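Local coordinates for ribulose bisphosphate carboxylase (PDB 6HUN), which probably catalyses the magnesium-dependent carboxylation of ribulose 1,5-bisphosphate to two molecules of 3-phosphoglycerate, as part of an archaeal AMP degradation pathway, at residues V310-A322 and E343-Y356. Numbering follows the deposited sequence.
Sequences VSMFLVAKLARMA and EVLEHTRIVREQYY
Ile350 CG2 lies over one face of the Phe313 ring, 4.0 Å from its centroid in a CH-pi contact, while the ring's edge, with CZ foremost, meets the face of Tyr356 in an edge-to-face pair, planes at 61°. His347 CD2 lies near the ring plane at the CB end. Helix 312-322 and the 343-352 part of helix 339-352, on the outside of the RuBisCO TIM barrel, cross at -19°. CG anti to the backbone N (chi1 -176°) swings the Phe313 ring across as a knob into the hole formed by Glu343, Glu346, His347 and Ile350. Ala316 CB packs on Val351 CG1 at 3.6 Å. The extended Arg320 chain carries its guanidinium to the C-terminal end of helix 339-352: NH1 donates to Ile350 O at 2.9 Å, and NH1 and NH2 together grip Glu353 O, all in the guanidinium plane. Val351 O sits over one face, and NE hydrogen-bonds to Lys374 O. A methionine in place of Arg320 would probably leave these three bonded carbonyls without their donors. Glu343 OE2 bonds His365 NE2, and His347 ND1 bonds Val329 O; one water accepts from Phe313 N at 3.1 Å, donates to Glu343 OE2 and lies 2.8 Å from His347 NE2, in the imidazole plane.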
loop_
_atom_site.group_PDB
_atom_site.type_symbol
_atom_site.label_atom_id
_atom_site.label_comp_id
_atom_site.label_asym_id
_atom_site.label_seq_id
_atom_site.Cartn_x
_atom_site.Cartn_y
_atom_site.Cartn_z
ATOM N N VAL A 310 -6.829 7.722 -4.332
ATOM C CA VAL A 310 -5.958 7.840 -5.525
ATOM C C VAL A 310 -6.761 7.296 -6.706
ATOM O O VAL A 310 -7.389 6.241 -6.585
ATOM C CB VAL A 310 -4.680 7.004 -5.386
ATOM C CG1 VAL A 310 -3.743 7.300 -6.635
ATOM C CG2 VAL A 310 -3.914 7.359 -4.036
ATOM N N SER A 311 -6.738 7.975 -7.852
ATOM C CA SER A 311 -7.459 7.417 -8.990
ATOM C C SER A 311 -6.756 6.164 -9.484
ATOM O O SER A 311 -5.525 6.008 -9.379
ATOM C CB SER A 311 -7.535 8.449 -10.149
ATOM O OG SER A 311 -6.194 8.621 -10.601
ATOM N N MET A 312 -7.550 5.214 -10.008
ATOM C CA MET A 312 -6.924 4.027 -10.572
ATOM C C MET A 312 -6.058 4.430 -11.769
ATOM O O MET A 312 -5.065 3.764 -12.075
ATOM C CB MET A 312 -8.015 3.020 -11.029
ATOM C CG MET A 312 -7.385 1.746 -11.731
ATOM S SD MET A 312 -6.466 0.737 -10.476
ATOM C CE MET A 312 -5.080 0.192 -11.514
ATOM N N PHE A 313 -6.450 5.500 -12.461
ATOM C CA PHE A 313 -5.628 6.040 -13.546
ATOM C C PHE A 313 -4.180 6.240 -13.080
ATOM O O PHE A 313 -3.238 5.820 -13.748
ATOM C CB PHE A 313 -6.278 7.338 -14.026
ATOM C CG PHE A 313 -5.579 7.988 -15.234
ATOM C CD1 PHE A 313 -4.471 8.810 -15.037
ATOM C CD2 PHE A 313 -6.084 7.808 -16.552
ATOM C CE1 PHE A 313 -3.837 9.489 -16.156
ATOM C CE2 PHE A 313 -5.461 8.432 -17.615
ATOM C CZ PHE A 313 -4.349 9.260 -17.440
ATOM N N LEU A 314 -3.991 6.899 -11.947
ATOM C CA LEU A 314 -2.629 7.187 -11.500
ATOM C C LEU A 314 -1.938 5.914 -11.006
ATOM O O LEU A 314 -0.726 5.718 -11.200
ATOM C CB LEU A 314 -2.692 8.309 -10.449
ATOM C CG LEU A 314 -1.364 8.690 -9.742
ATOM C CD1 LEU A 314 -0.364 9.165 -10.786
ATOM C CD2 LEU A 314 -1.498 9.752 -8.655
ATOM N N VAL A 315 -2.691 5.021 -10.361
ATOM C CA VAL A 315 -2.067 3.768 -9.955
ATOM C C VAL A 315 -1.532 3.038 -11.202
ATOM O O VAL A 315 -0.445 2.458 -11.179
ATOM C CB VAL A 315 -3.105 2.903 -9.225
ATOM C CG1 VAL A 315 -2.561 1.448 -8.997
ATOM C CG2 VAL A 315 -3.545 3.582 -7.907
ATOM N N ALA A 316 -2.314 3.028 -12.289
ATOM C CA ALA A 316 -1.863 2.388 -13.525
ATOM C C ALA A 316 -0.637 3.075 -14.120
ATOM O O ALA A 316 0.315 2.412 -14.577
ATOM C CB ALA A 316 -3.009 2.353 -14.592
ATOM N N LYS A 317 -0.605 4.400 -14.085
ATOM C CA LYS A 317 0.577 5.116 -14.569
ATOM C C LYS A 317 1.819 4.790 -13.734
ATOM O O LYS A 317 2.907 4.539 -14.281
ATOM C CB LYS A 317 0.247 6.614 -14.536
ATOM C CG LYS A 317 1.408 7.500 -14.729
ATOM C CD LYS A 317 0.935 8.941 -14.630
ATOM C CE LYS A 317 0.743 9.507 -15.969
ATOM N NZ LYS A 317 0.632 10.996 -15.979
ATOM N N LEU A 318 1.672 4.705 -12.415
ATOM C CA LEU A 318 2.845 4.370 -11.586
ATOM C C LEU A 318 3.274 2.921 -11.834
ATOM O O LEU A 318 4.454 2.609 -11.795
ATOM C CB LEU A 318 2.513 4.574 -10.098
ATOM C CG LEU A 318 2.221 6.045 -9.680
ATOM C CD1 LEU A 318 1.647 6.057 -8.231
ATOM C CD2 LEU A 318 3.474 6.822 -9.677
ATOM N N ALA A 319 2.306 2.014 -12.025
ATOM C CA ALA A 319 2.649 0.621 -12.349
ATOM C C ALA A 319 3.447 0.505 -13.657
ATOM O O ALA A 319 4.423 -0.256 -13.750
ATOM C CB ALA A 319 1.356 -0.187 -12.447
ATOM N N ARG A 320 3.098 1.318 -14.648
ATOM C CA ARG A 320 3.830 1.305 -15.900
ATOM C C ARG A 320 5.240 1.865 -15.712
ATOM O O ARG A 320 6.214 1.315 -16.229
ATOM C CB ARG A 320 3.055 2.131 -16.920
ATOM C CG ARG A 320 3.846 2.257 -18.245
ATOM C CD ARG A 320 2.914 2.909 -19.340
ATOM N NE ARG A 320 3.651 3.059 -20.623
ATOM C CZ ARG A 320 3.191 3.710 -21.696
ATOM N NH1 ARG A 320 2.002 4.300 -21.648
ATOM N NH2 ARG A 320 3.941 3.806 -22.806
ATOM N N MET A 321 5.366 2.950 -14.951
ATOM C CA MET A 321 6.710 3.472 -14.641
ATOM C C MET A 321 7.568 2.440 -13.911
ATOM O O MET A 321 8.745 2.228 -14.250
ATOM C CB MET A 321 6.544 4.722 -13.768
ATOM C CG MET A 321 5.925 5.860 -14.525
ATOM S SD MET A 321 5.381 7.182 -13.398
ATOM C CE MET A 321 7.013 7.394 -12.731
ATOM N N ALA A 322 6.975 1.775 -12.907
ATOM C CA ALA A 322 7.743 0.858 -12.064
ATOM C C ALA A 322 8.123 -0.380 -12.830
ATOM O O ALA A 322 9.181 -0.977 -12.554
ATOM C CB ALA A 322 6.940 0.463 -10.815
ATOM N N GLU A 343 -13.879 5.959 -18.379
ATOM C CA GLU A 343 -12.645 5.988 -17.598
ATOM C C GLU A 343 -11.833 4.725 -17.841
ATOM O O GLU A 343 -10.596 4.765 -17.817
ATOM C CB GLU A 343 -12.939 6.189 -16.113
ATOM C CG GLU A 343 -11.667 6.437 -15.259
ATOM C CD GLU A 343 -10.927 7.770 -15.592
ATOM O OE1 GLU A 343 -11.490 8.598 -16.377
ATOM O OE2 GLU A 343 -9.817 8.013 -15.038
ATOM N N VAL A 344 -12.500 3.582 -18.054
ATOM C CA VAL A 344 -11.742 2.392 -18.436
ATOM C C VAL A 344 -10.981 2.661 -19.722
ATOM O O VAL A 344 -9.841 2.173 -19.904
ATOM C CB VAL A 344 -12.660 1.161 -18.575
ATOM C CG1 VAL A 344 -11.919 -0.024 -19.268
ATOM C CG2 VAL A 344 -13.160 0.755 -17.197
ATOM N N LEU A 345 -11.590 3.441 -20.631
ATOM C CA LEU A 345 -10.912 3.761 -21.892
ATOM C C LEU A 345 -9.727 4.692 -21.655
ATOM O O LEU A 345 -8.693 4.562 -22.316
ATOM C CB LEU A 345 -11.877 4.368 -22.929
ATOM C CG LEU A 345 -12.599 3.391 -23.863
ATOM C CD1 LEU A 345 -13.060 2.146 -23.093
ATOM C CD2 LEU A 345 -13.798 4.065 -24.526
ATOM N N GLU A 346 -9.837 5.627 -20.697
ATOM C CA GLU A 346 -8.683 6.458 -20.349
ATOM C C GLU A 346 -7.571 5.634 -19.704
ATOM O O GLU A 346 -6.382 5.873 -19.978
ATOM C CB GLU A 346 -9.134 7.630 -19.438
ATOM C CG GLU A 346 -10.018 8.618 -20.239
ATOM C CD GLU A 346 -9.386 9.109 -21.589
ATOM O OE1 GLU A 346 -8.409 9.873 -21.525
ATOM O OE2 GLU A 346 -9.843 8.756 -22.730
ATOM N N HIS A 347 -7.927 4.660 -18.847
ATOM C CA HIS A 347 -6.933 3.730 -18.284
ATOM C C HIS A 347 -6.157 2.994 -19.368
ATOM O O HIS A 347 -4.943 2.801 -19.249
ATOM C CB HIS A 347 -7.566 2.651 -17.438
ATOM C CG HIS A 347 -8.241 3.137 -16.200
ATOM N ND1 HIS A 347 -9.015 2.304 -15.420
ATOM C CD2 HIS A 347 -8.274 4.362 -15.617
ATOM C CE1 HIS A 347 -9.495 3.002 -14.400
ATOM N NE2 HIS A 347 -9.066 4.253 -14.500
ATOM N N THR A 348 -6.866 2.450 -20.355
ATOM C CA THR A 348 -6.144 1.747 -21.430
ATOM C C THR A 348 -5.261 2.721 -22.193
ATOM O O THR A 348 -4.118 2.394 -22.537
ATOM C CB THR A 348 -7.113 1.058 -22.430
ATOM O OG1 THR A 348 -7.736 2.046 -23.253
ATOM C CG2 THR A 348 -8.167 0.215 -21.695
ATOM N N ARG A 349 -5.746 3.952 -22.413
ATOM C CA ARG A 349 -4.900 4.890 -23.145
ATOM C C ARG A 349 -3.648 5.230 -22.369
ATOM O O ARG A 349 -2.558 5.277 -22.944
ATOM C CB ARG A 349 -5.641 6.191 -23.498
ATOM C CG ARG A 349 -6.712 6.079 -24.556
ATOM C CD ARG A 349 -7.402 7.458 -24.733
ATOM N NE ARG A 349 -6.444 8.417 -25.286
ATOM C CZ ARG A 349 -6.327 9.704 -24.946
ATOM N NH1 ARG A 349 -5.390 10.444 -25.541
ATOM N NH2 ARG A 349 -7.132 10.260 -24.036
ATOM N N ILE A 350 -3.765 5.449 -21.059
ATOM C CA ILE A 350 -2.561 5.881 -20.342
ATOM C C ILE A 350 -1.513 4.752 -20.229
ATOM O O ILE A 350 -0.316 5.031 -20.158
ATOM C CB ILE A 350 -2.913 6.463 -18.958
ATOM C CG1 ILE A 350 -1.682 7.229 -18.369
ATOM C CG2 ILE A 350 -3.381 5.353 -17.919
ATOM C CD1 ILE A 350 -1.276 8.470 -19.238
ATOM N N VAL A 351 -1.910 3.479 -20.225
ATOM C CA VAL A 351 -0.909 2.416 -20.140
ATOM C C VAL A 351 -0.387 1.977 -21.506
ATOM O O VAL A 351 0.713 1.387 -21.572
ATOM C CB VAL A 351 -1.421 1.185 -19.344
ATOM C CG1 VAL A 351 -1.938 1.615 -17.941
ATOM C CG2 VAL A 351 -2.540 0.445 -20.092
ATOM N N ARG A 352 -1.116 2.258 -22.623
ATOM C CA ARG A 352 -0.648 1.768 -23.918
ATOM C C ARG A 352 -0.001 2.842 -24.771
ATOM O O ARG A 352 0.771 2.502 -25.670
ATOM C CB ARG A 352 -1.793 1.176 -24.752
ATOM C CG ARG A 352 -2.357 -0.069 -24.146
ATOM C CD ARG A 352 -3.089 -0.790 -25.321
ATOM N NE ARG A 352 -4.204 -0.003 -25.864
ATOM C CZ ARG A 352 -5.393 -0.530 -26.177
ATOM N NH1 ARG A 352 -5.619 -1.806 -25.932
ATOM N NH2 ARG A 352 -6.377 0.211 -26.673
ATOM N N GLU A 353 -0.394 4.099 -24.632
ATOM C CA GLU A 353 0.030 5.112 -25.598
ATOM C C GLU A 353 1.453 5.605 -25.380
ATOM O O GLU A 353 2.007 5.563 -24.278
ATOM C CB GLU A 353 -0.925 6.277 -25.558
ATOM C CG GLU A 353 -2.224 5.865 -26.218
ATOM C CD GLU A 353 -3.172 7.009 -26.372
ATOM O OE1 GLU A 353 -3.034 8.009 -25.630
ATOM O OE2 GLU A 353 -4.083 6.892 -27.198
ATOM N N GLN A 354 2.068 6.071 -26.476
ATOM C CA GLN A 354 3.373 6.696 -26.322
ATOM C C GLN A 354 3.273 8.166 -25.948
ATOM O O GLN A 354 4.245 8.732 -25.428
ATOM C CB GLN A 354 4.209 6.547 -27.616
ATOM C CG GLN A 354 5.021 5.242 -27.633
ATOM C CD GLN A 354 5.449 4.754 -26.219
ATOM O OE1 GLN A 354 4.937 3.729 -25.744
ATOM N NE2 GLN A 354 6.418 5.444 -25.582
ATOM N N TYR A 355 2.127 8.784 -26.208
ATOM C CA TYR A 355 1.905 10.195 -25.923
ATOM C C TYR A 355 0.430 10.331 -25.555
ATOM O O TYR A 355 -0.428 10.376 -26.428
ATOM C CB TYR A 355 2.269 11.088 -27.098
ATOM C CG TYR A 355 2.702 12.473 -26.664
ATOM C CD1 TYR A 355 1.922 13.221 -25.773
ATOM C CD2 TYR A 355 3.893 13.036 -27.124
ATOM C CE1 TYR A 355 2.310 14.492 -25.353
ATOM C CE2 TYR A 355 4.287 14.315 -26.723
ATOM C CZ TYR A 355 3.494 15.037 -25.836
ATOM O OH TYR A 355 3.883 16.302 -25.423
ATOM N N TYR A 356 0.155 10.403 -24.264
ATOM C CA TYR A 356 -1.211 10.557 -23.797
ATOM C C TYR A 356 -1.616 12.025 -23.795
ATOM O O TYR A 356 -0.920 12.858 -23.215
ATOM C CB TYR A 356 -1.354 9.981 -22.371
ATOM C CG TYR A 356 -2.743 10.248 -21.792
ATOM C CD1 TYR A 356 -2.982 11.351 -20.967
ATOM C CD2 TYR A 356 -3.818 9.395 -22.067
ATOM C CE1 TYR A 356 -4.248 11.600 -20.433
ATOM C CE2 TYR A 356 -5.087 9.638 -21.567
ATOM C CZ TYR A 356 -5.290 10.725 -20.719
ATOM O OH TYR A 356 -6.552 10.968 -20.260
HETATM O O HOH W 1 -9.362 6.405 -12.665
#